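Local structure of 3-oxoacyl-[acyl-carrier-protein] synthase, mitochondrial (Arabidopsis thaliana, 2IX4) at residues I89-L100 against M157-F168. The protein catalyses the condensation steps of mitochondrial fatty acid synthesis, extending acyl chains by two carbons taken from malonyl-ACP. Numbering follows the deposited sequence.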
ATOM      1  N   ILE A  89      -2.025  -5.444  13.056  1.00 22.83           N
ATOM      2  CA  ILE A  89      -3.148  -4.551  13.350  1.00 22.19           C
ATOM      3  C   ILE A  89      -3.152  -4.122  14.826  1.00 22.02           C
ATOM      4  O   ILE A  89      -3.356  -2.944  15.136  1.00 21.96           O
ATOM      5  CB  ILE A  89      -4.511  -5.171  12.939  1.00 22.18           C
ATOM      6  CG1 ILE A  89      -4.553  -5.419  11.428  1.00 22.31           C
ATOM      7  CG2 ILE A  89      -5.677  -4.265  13.365  1.00 21.69           C
ATOM      8  CD1 ILE A  89      -5.668  -6.353  10.966  1.00 22.17           C
ATOM      9  N   GLY A  90      -2.914  -5.077  15.723  1.00 21.53           N
ATOM     10  CA  GLY A  90      -2.864  -4.804  17.162  1.00 21.22           C
ATOM     11  C   GLY A  90      -1.740  -3.867  17.571  1.00 21.06           C
ATOM     12  O   GLY A  90      -1.921  -3.017  18.449  1.00 20.93           O
ATOM     13  N   TYR A  91      -0.577  -4.024  16.937  1.00 20.81           N
ATOM     14  CA  TYR A  91       0.570  -3.145  17.183  1.00 20.63           C
ATOM     15  C   TYR A  91       0.242  -1.696  16.826  1.00 20.53           C
ATOM     16  O   TYR A  91       0.541  -0.779  17.593  1.00 20.64           O
ATOM     17  CB  TYR A  91       1.804  -3.597  16.390  1.00 20.72           C
ATOM     18  CG  TYR A  91       2.419  -4.916  16.814  1.00 20.57           C
ATOM     19  CD1 TYR A  91       3.303  -5.582  15.969  1.00 20.92           C
ATOM     20  CD2 TYR A  91       2.117  -5.504  18.046  1.00 21.04           C
ATOM     21  CE1 TYR A  91       3.878  -6.783  16.336  1.00 21.29           C
ATOM     22  CE2 TYR A  91       2.685  -6.717  18.422  1.00 20.97           C
ATOM     23  CZ  TYR A  91       3.564  -7.350  17.558  1.00 21.48           C
ATOM     24  OH  TYR A  91       4.136  -8.549  17.907  1.00 21.71           O
ATOM     25  N   ALA A  92      -0.380  -1.513  15.662  1.00 20.49           N
ATOM     26  CA  ALA A  92      -0.741  -0.194  15.155  1.00 20.56           C
ATOM     27  C   ALA A  92      -1.781   0.475  16.040  1.00 20.63           C
ATOM     28  O   ALA A  92      -1.668   1.660  16.333  1.00 20.65           O
ATOM     29  CB  ALA A  92      -1.243  -0.294  13.725  1.00 20.54           C
ATOM     30  N   VAL A  93      -2.785  -0.286  16.465  1.00 20.76           N
ATOM     31  CA  VAL A  93      -3.832   0.247  17.334  1.00 20.72           C
ATOM     32  C   VAL A  93      -3.234   0.662  18.678  1.00 20.77           C
ATOM     33  O   VAL A  93      -3.538   1.739  19.188  1.00 20.87           O
ATOM     34  CB  VAL A  93      -5.013  -0.747  17.507  1.00 20.87           C
ATOM     35  CG1 VAL A  93      -6.013  -0.244  18.554  1.00 20.61           C
ATOM     36  CG2 VAL A  93      -5.718  -0.965  16.174  1.00 20.53           C
ATOM     37  N   CYS A  94      -2.369  -0.190  19.228  1.00 20.83           N
ATOM     38  CA  CYS A  94      -1.648   0.105  20.470  1.00 20.90           C
ATOM     39  C   CYS A  94      -0.855   1.411  20.362  1.00 20.72           C
ATOM     40  O   CYS A  94      -0.973   2.293  21.217  1.00 20.50           O
ATOM     41  CB  CYS A  94      -0.715  -1.058  20.832  1.00 20.88           C
ATOM     42  SG  CYS A  94       0.256  -0.805  22.329  1.00 21.64           S
ATOM     43  N   ALA A  95      -0.061   1.524  19.299  1.00 20.32           N
ATOM     44  CA  ALA A  95       0.751   2.712  19.046  1.00 20.26           C
ATOM     45  C   ALA A  95      -0.098   3.952  18.759  1.00 20.19           C
ATOM     46  O   ALA A  95       0.223   5.049  19.227  1.00 20.20           O
ATOM     47  CB  ALA A  95       1.726   2.455  17.905  1.00 19.92           C
ATOM     48  N   ALA A  96      -1.177   3.773  17.994  1.00 19.90           N
ATOM     49  CA  ALA A  96      -2.074   4.877  17.655  1.00 19.83           C
ATOM     50  C   ALA A  96      -2.760   5.431  18.894  1.00 19.89           C
ATOM     51  O   ALA A  96      -2.926   6.643  19.020  1.00 20.06           O
ATOM     52  CB  ALA A  96      -3.103   4.451  16.622  1.00 19.72           C
ATOM     53  N   ASP A  97      -3.141   4.540  19.808  1.00 19.92           N
ATOM     54  CA  ASP A  97      -3.783   4.940  21.060  1.00 19.97           C
ATOM     55  C   ASP A  97      -2.862   5.790  21.931  1.00 19.98           C
ATOM     56  O   ASP A  97      -3.306   6.764  22.549  1.00 19.93           O
ATOM     57  CB  ASP A  97      -4.249   3.715  21.847  1.00 20.11           C
ATOM     58  CG  ASP A  97      -5.202   4.078  22.972  1.00 20.60           C
ATOM     59  OD1 ASP A  97      -4.798   3.968  24.149  1.00 21.18           O
ATOM     60  OD2 ASP A  97      -6.346   4.493  22.674  1.00 21.00           O
ATOM     61  N   GLU A  98      -1.587   5.410  21.988  1.00 19.91           N
ATOM     62  CA  GLU A  98      -0.581   6.178  22.720  1.00 19.86           C
ATOM     63  C   GLU A  98      -0.370   7.549  22.080  1.00 19.75           C
ATOM     64  O   GLU A  98      -0.376   8.567  22.775  1.00 19.55           O
ATOM     65  CB  GLU A  98       0.748   5.417  22.795  1.00 19.89           C
ATOM     66  CG  GLU A  98       1.811   6.126  23.632  1.00 20.45           C
ATOM     67  CD  GLU A  98       3.212   5.553  23.465  1.00 20.73           C
ATOM     68  OE1 GLU A  98       3.393   4.562  22.720  1.00 20.46           O
ATOM     69  OE2 GLU A  98       4.137   6.107  24.091  1.00 21.62           O
ATOM     70  N   ALA A  99      -0.186   7.562  20.758  1.00 19.63           N
ATOM     71  CA  ALA A  99       0.008   8.802  20.003  1.00 19.73           C
ATOM     72  C   ALA A  99      -1.150   9.789  20.176  1.00 19.91           C
ATOM     73  O   ALA A  99      -0.926  10.975  20.418  1.00 20.08           O
ATOM     74  CB  ALA A  99       0.241   8.495  18.523  1.00 19.76           C
ATOM     75  N   LEU A 100      -2.380   9.294  20.059  1.00 20.02           N
ATOM     76  CA  LEU A 100      -3.574  10.137  20.178  1.00 20.33           C
ATOM     77  C   LEU A 100      -3.777  10.699  21.584  1.00 20.55           C
ATOM     78  O   LEU A 100      -4.205  11.848  21.746  1.00 20.53           O
ATOM     79  CB  LEU A 100      -4.823   9.383  19.708  1.00 20.27           C
ATOM     80  CG  LEU A 100      -4.932   9.164  18.193  1.00 20.48           C
ATOM     81  CD1 LEU A 100      -5.875   8.013  17.885  1.00 19.96           C
ATOM     82  CD2 LEU A 100      -5.374  10.439  17.476  1.00 20.29           C
ATOM     83  N   MET A 157      -5.519  -2.775   6.576  1.00 24.11           N
ATOM     84  CA  MET A 157      -6.509  -2.938   7.641  1.00 24.26           C
ATOM     85  C   MET A 157      -6.179  -2.259   8.973  1.00 24.05           C
ATOM     86  O   MET A 157      -7.079  -2.037   9.789  1.00 24.20           O
ATOM     87  CB  MET A 157      -6.881  -4.412   7.829  1.00 24.41           C
ATOM     88  CG  MET A 157      -7.747  -4.968   6.694  1.00 24.94           C
ATOM     89  SD  MET A 157      -9.276  -4.049   6.366  1.00 26.61           S
ATOM     90  CE  MET A 157     -10.211  -4.397   7.854  1.00 26.03           C
ATOM     91  N   ALA A 158      -4.907  -1.937   9.197  1.00 23.79           N
ATOM     92  CA  ALA A 158      -4.519  -1.191  10.398  1.00 23.72           C
ATOM     93  C   ALA A 158      -5.192   0.186  10.425  1.00 23.58           C
ATOM     94  O   ALA A 158      -5.721   0.601  11.458  1.00 23.40           O
ATOM     95  CB  ALA A 158      -3.003  -1.067  10.504  1.00 23.90           C
ATOM     96  N   SER A 159      -5.185   0.872   9.280  1.00 23.23           N
ATOM     97  CA  SER A 159      -5.916   2.132   9.104  1.00 23.06           C
ATOM     98  C   SER A 159      -7.411   1.973   9.349  1.00 22.82           C
ATOM     99  O   SER A 159      -8.031   2.830   9.980  1.00 23.06           O
ATOM    100  CB  SER A 159      -5.701   2.697   7.698  1.00 23.02           C
ATOM    101  OG  SER A 159      -4.360   3.087   7.508  1.00 23.61           O
ATOM    102  N   GLY A 160      -7.982   0.883   8.834  1.00 22.45           N
ATOM    103  CA  GLY A 160      -9.398   0.577   9.013  1.00 21.96           C
ATOM    104  C   GLY A 160      -9.785   0.436  10.474  1.00 21.82           C
ATOM    105  O   GLY A 160     -10.773   1.026  10.919  1.00 21.57           O
ATOM    106  N   HIS A 161      -8.998  -0.336  11.221  1.00 21.63           N
ATOM    107  CA  HIS A 161      -9.277  -0.585  12.640  1.00 21.81           C
ATOM    108  C   HIS A 161      -9.071   0.647  13.518  1.00 21.76           C
ATOM    109  O   HIS A 161      -9.813   0.855  14.477  1.00 21.85           O
ATOM    110  CB  HIS A 161      -8.441  -1.754  13.153  1.00 21.90           C
ATOM    111  CG  HIS A 161      -8.924  -3.088  12.681  1.00 22.07           C
ATOM    112  ND1 HIS A 161      -9.699  -3.917  13.463  1.00 22.39           N
ATOM    113  CD2 HIS A 161      -8.755  -3.733  11.502  1.00 21.22           C
ATOM    114  CE1 HIS A 161      -9.976  -5.019  12.790  1.00 22.47           C
ATOM    115  NE2 HIS A 161      -9.417  -4.932  11.597  1.00 21.69           N
ATOM    116  N   VAL A 162      -8.062   1.452  13.192  1.00 21.83           N
ATOM    117  CA  VAL A 162      -7.810   2.708  13.906  1.00 22.13           C
ATOM    118  C   VAL A 162      -8.952   3.707  13.675  1.00 22.33           C
ATOM    119  O   VAL A 162      -9.511   4.243  14.634  1.00 22.17           O
ATOM    120  CB  VAL A 162      -6.419   3.319  13.548  1.00 22.07           C
ATOM    121  CG1 VAL A 162      -6.244   4.710  14.164  1.00 22.04           C
ATOM    122  CG2 VAL A 162      -5.296   2.397  14.018  1.00 22.18           C
ATOM    123  N   SER A 163      -9.314   3.926  12.411  1.00 22.57           N
ATOM    124  CA  SER A 163     -10.409   4.839  12.064  1.00 23.02           C
ATOM    125  C   SER A 163     -11.725   4.438  12.724  1.00 23.06           C
ATOM    126  O   SER A 163     -12.440   5.291  13.245  1.00 23.08           O
ATOM    127  CB  SER A 163     -10.586   4.927  10.547  1.00 23.11           C
ATOM    128  OG  SER A 163     -10.889   3.659  10.001  1.00 24.77           O
ATOM    129  N   MET A 164     -12.026   3.139  12.702  1.00 23.20           N
ATOM    130  CA  MET A 164     -13.221   2.588  13.351  1.00 23.42           C
ATOM    131  C   MET A 164     -13.254   2.840  14.855  1.00 22.93           C
ATOM    132  O   MET A 164     -14.296   3.207  15.404  1.00 22.91           O
ATOM    133  CB  MET A 164     -13.320   1.081  13.110  1.00 23.86           C
ATOM    134  CG  MET A 164     -13.946   0.672  11.788  1.00 25.77           C
ATOM    135  SD  MET A 164     -13.931  -1.127  11.570  1.00 30.40           S
ATOM    136  CE  MET A 164     -14.974  -1.654  12.928  1.00 27.88           C
ATOM    137  N   LYS A 165     -12.117   2.630  15.518  1.00 22.40           N
ATOM    138  CA  LYS A 165     -12.044   2.749  16.973  1.00 22.06           C
ATOM    139  C   LYS A 165     -12.369   4.166  17.453  1.00 21.74           C
ATOM    140  O   LYS A 165     -13.044   4.345  18.467  1.00 21.54           O
ATOM    141  CB  LYS A 165     -10.669   2.302  17.491  1.00 22.03           C
ATOM    142  CG  LYS A 165     -10.548   2.281  19.020  1.00 22.09           C
ATOM    143  CD  LYS A 165      -9.214   1.695  19.470  1.00 22.38           C
ATOM    144  CE  LYS A 165      -8.978   1.894  20.969  1.00 23.45           C
ATOM    145  NZ  LYS A 165      -9.987   1.179  21.812  1.00 24.75           N
ATOM    146  N   TYR A 166     -11.907   5.163  16.703  1.00 21.32           N
ATOM    147  CA  TYR A 166     -12.016   6.560  17.127  1.00 20.86           C
ATOM    148  C   TYR A 166     -13.044   7.370  16.329  1.00 20.61           C
ATOM    149  O   TYR A 166     -13.309   8.529  16.649  1.00 20.64           O
ATOM    150  CB  TYR A 166     -10.636   7.223  17.092  1.00 20.97           C
ATOM    151  CG  TYR A 166      -9.596   6.461  17.879  1.00 20.86           C
ATOM    152  CD1 TYR A 166      -8.687   5.621  17.239  1.00 21.44           C
ATOM    153  CD2 TYR A 166      -9.543   6.554  19.269  1.00 21.19           C
ATOM    154  CE1 TYR A 166      -7.738   4.907  17.957  1.00 21.02           C
ATOM    155  CE2 TYR A 166      -8.599   5.844  19.999  1.00 21.08           C
ATOM    156  CZ  TYR A 166      -7.703   5.023  19.337  1.00 21.36           C
ATOM    157  OH  TYR A 166      -6.772   4.316  20.055  1.00 21.47           O
ATOM    158  N   GLY A 167     -13.627   6.749  15.307  1.00 20.20           N
ATOM    159  CA  GLY A 167     -14.639   7.399  14.480  1.00 19.82           C
ATOM    160  C   GLY A 167     -14.035   8.395  13.510  1.00 19.60           C
ATOM    161  O   GLY A 167     -14.668   9.391  13.167  1.00 19.53           O
ATOM    162  N   PHE A 168     -12.812   8.121  13.068  1.00 19.38           N
ATOM    163  CA  PHE A 168     -12.093   9.032  12.181  1.00 19.42           C
ATOM    164  C   PHE A 168     -12.544   8.852  10.735  1.00 19.49           C
ATOM    165  O   PHE A 168     -12.361   7.779  10.149  1.00 19.64           O
ATOM    166  CB  PHE A 168     -10.573   8.849  12.319  1.00 19.41           C
ATOM    167  CG  PHE A 168     -10.016   9.278  13.658  1.00 18.85           C
ATOM    168  CD1 PHE A 168      -8.811   8.756  14.116  1.00 18.97           C
ATOM    169  CD2 PHE A 168     -10.695  10.196  14.463  1.00 18.92           C
ATOM    170  CE1 PHE A 168      -8.280   9.146  15.347  1.00 18.54           C
ATOM    171  CE2 PHE A 168     -10.177  10.590  15.698  1.00 19.02           C
ATOM    172  CZ  PHE A 168      -8.965  10.064  16.141  1.00 18.49           C
TER
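Ile89 meets His161 where two helices of the thiolase-like fold, 87-102 and 157-166, run side by side over strands 116-122 and 200-207; the axes of 89-100 and 157-166 cross at 43°. With CG2 anti to the backbone N, Ile89 lays that methyl over one face of the imidazole, 3.5 Å from His161 CG and offset toward the rim, while its CD1 lies against Met157 CB. One turn on, Ala92 CB meets Ala158 CB at 3.8 Å; two such small side chains let the backbones come close at this end. Val93 splits its branches, CG2 going to Val162 CG2 and CG1 to the aliphatic CD of Lys165. Ala96 CB then packs against both methyls of Val162. Tyr166 OH donates a hydrogen bond to the anti lone pair of Asp97 OD2, 2.7 Å away, the carboxylate nearly coplanar with the ring, and Asp97 OD1 forms a salt bridge with Arg101. Tyr166 is a knob among Val93, Ala96, Asp97 and Leu100; shortened to an alanine, it would probably leave Asp97 OD2 without this donor and the Leu100 methyl without its ring, opening a gap between the helices. Leu100 closes the row: its CD1 sits over the centre of the Tyr166 ring, 3.6 Å from Tyr166 CE1, and also touches Phe168 CE1 at 3.7 Å.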